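Local structure of amino acid amide racemase (Ochrobactrum anthropi, 6GIO) at residues C[121-126]-C[232-237]. The protein is an amino acid amide racemase that binds pyridoxal-5'-phosphate and belongs to the class-III aminotransferase family of fold-type I enzymes. Sequence-based numbering, arbitrary orientation.
Sequences RVLTAA and GILVVV
Leu123 meets Leu234 and Val236 in a small, buried, wholly apolar contact between a helix and a strand. Each methyl of the Leu123 fork has its own partner. CD2 touches CD1 of Leu234 at 3.6 Å, the two side chains running obliquely across each other. CD1 of Leu123 meets CG2 of Val236 tip to tip, also at 3.6 Å. Leu234 and Val236 are two apart on the strand, so both present their side chains to the helix, while Val235 between them points to the other side of the sheet. CG of Leu123 is anti to the carbonyl carbon (chi1 -72°), beside the backbone N, and from there its two methyls reach Leu234 and Val236. In Val236, chi1 of 179° sets CG1 anti to the backbone N and CG2 anti to the carbonyl carbon; CG2 is the branch that touches Leu123.

No hydrogen bond crosses between the segments. The backbones stay well apart, with the CA atoms of Leu123 and Leu234 8.2 Å from each other. Gly232, with positive phi, is the C-prime residue of the Schellman motif that ends helix 220-229, and the chain then enters strand 234-238.

This is helix-on-sheet packing in the large PLP-binding domain of a fold-type I enzyme. Helix 112-127 begins at residues of the cofactor pocket, and strand 234-238 ends at another, Asp238. The side chain of Val236 is about 10 Å from a bound PLP. Ala201 and Phe203 of strand 199-204 also touch Leu123, and Trp283 and Val284 of helix 282-285 pack on Leu234. Val235 rests on helix 220-229 across the sheet, and Val122 reaches Ile18 of the second subunit.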
loop_
_atom_site.group_PDB
_atom_site.type_symbol
_atom_site.label_atom_id
_atom_site.label_comp_id
_atom_site.label_asym_id
_atom_site.label_seq_id
_atom_site.Cartn_x
_atom_site.Cartn_y
_atom_site.Cartn_z
ATOM N N ARG C 121 -8.170 9.077 8.794
ATOM C CA ARG C 121 -7.246 9.518 9.864
ATOM C C ARG C 121 -7.105 11.049 9.861
ATOM O O ARG C 121 -7.228 11.645 10.899
ATOM C CB ARG C 121 -5.869 8.892 9.650
ATOM C CG ARG C 121 -5.815 7.387 9.850
ATOM C CD ARG C 121 -4.399 6.901 10.060
ATOM N NE ARG C 121 -3.685 7.637 11.071
ATOM C CZ ARG C 121 -2.437 8.047 10.977
ATOM N NH1 ARG C 121 -1.594 7.455 10.150
ATOM N NH2 ARG C 121 -2.047 9.075 11.697
ATOM N N VAL C 122 -6.952 11.658 8.697
ATOM C CA VAL C 122 -6.637 13.086 8.654
ATOM C C VAL C 122 -7.885 13.934 8.748
ATOM O O VAL C 122 -7.860 15.069 9.262
ATOM C CB VAL C 122 -5.788 13.440 7.401
ATOM C CG1 VAL C 122 -6.604 13.365 6.129
ATOM C CG2 VAL C 122 -5.124 14.803 7.565
ATOM N N LEU C 123 -8.987 13.410 8.236
ATOM C CA LEU C 123 -10.268 14.154 8.366
ATOM C C LEU C 123 -10.707 14.294 9.838
ATOM O O LEU C 123 -11.067 15.397 10.302
ATOM C CB LEU C 123 -11.351 13.509 7.542
ATOM C CG LEU C 123 -11.282 13.640 6.027
ATOM C CD1 LEU C 123 -12.126 12.529 5.404
ATOM C CD2 LEU C 123 -11.780 14.997 5.583
ATOM N N THR C 124 -10.642 13.198 10.578
ATOM C CA THR C 124 -11.061 13.236 11.992
ATOM C C THR C 124 -10.112 14.144 12.778
ATOM O O THR C 124 -10.569 15.012 13.533
ATOM C CB THR C 124 -11.127 11.849 12.589
ATOM O OG1 THR C 124 -9.924 11.166 12.280
ATOM C CG2 THR C 124 -12.273 11.081 11.983
ATOM N N ALA C 125 -8.809 14.009 12.523
ATOM C CA ALA C 125 -7.803 14.770 13.255
ATOM C C ALA C 125 -7.938 16.248 12.941
ATOM O O ALA C 125 -7.937 17.040 13.851
ATOM C CB ALA C 125 -6.386 14.278 12.945
ATOM N N ALA C 126 -8.129 16.619 11.666
ATOM C CA ALA C 126 -8.123 18.048 11.286
ATOM C C ALA C 126 -9.412 18.763 11.657
ATOM O O ALA C 126 -9.408 19.964 12.027
ATOM C CB ALA C 126 -7.856 18.182 9.793
ATOM N N GLY C 232 -20.968 21.983 7.971
ATOM C CA GLY C 232 -19.534 21.932 7.917
ATOM C C GLY C 232 -18.978 20.523 7.729
ATOM O O GLY C 232 -17.781 20.333 7.861
ATOM N N ILE C 233 -19.825 19.533 7.444
ATOM C CA ILE C 233 -19.339 18.161 7.216
ATOM C C ILE C 233 -18.605 18.170 5.856
ATOM O O ILE C 233 -19.143 18.605 4.826
ATOM C CB ILE C 233 -20.483 17.119 7.209
ATOM C CG1 ILE C 233 -21.189 17.082 8.564
ATOM C CG2 ILE C 233 -19.959 15.734 6.902
ATOM C CD1 ILE C 233 -22.557 16.440 8.628
ATOM N N LEU C 234 -17.372 17.701 5.837
ATOM C CA LEU C 234 -16.638 17.625 4.589
ATOM C C LEU C 234 -17.132 16.455 3.715
ATOM O O LEU C 234 -17.498 15.377 4.220
ATOM C CB LEU C 234 -15.145 17.494 4.875
ATOM C CG LEU C 234 -14.511 18.657 5.642
ATOM C CD1 LEU C 234 -13.033 18.400 5.944
ATOM C CD2 LEU C 234 -14.698 19.950 4.872
ATOM N N VAL C 235 -17.124 16.685 2.400
ATOM C CA VAL C 235 -17.716 15.799 1.442
ATOM C C VAL C 235 -16.590 15.123 0.651
ATOM O O VAL C 235 -15.757 15.782 0.022
ATOM C CB VAL C 235 -18.670 16.597 0.534
ATOM C CG1 VAL C 235 -19.307 15.704 -0.516
ATOM C CG2 VAL C 235 -19.741 17.287 1.384
ATOM N N VAL C 236 -16.545 13.803 0.759
ATOM C CA VAL C 236 -15.442 13.028 0.248
ATOM C C VAL C 236 -16.039 12.163 -0.845
ATOM O O VAL C 236 -16.942 11.399 -0.575
ATOM C CB VAL C 236 -14.836 12.088 1.337
ATOM C CG1 VAL C 236 -13.677 11.258 0.773
ATOM C CG2 VAL C 236 -14.379 12.842 2.583
ATOM N N VAL C 237 -15.518 12.239 -2.058
ATOM C CA VAL C 237 -15.902 11.301 -3.095
ATOM C C VAL C 237 -14.773 10.276 -3.371
ATOM O O VAL C 237 -13.626 10.635 -3.656
ATOM C CB VAL C 237 -16.299 12.024 -4.417
ATOM C CG1 VAL C 237 -16.640 11.004 -5.490
ATOM C CG2 VAL C 237 -17.495 12.941 -4.203
#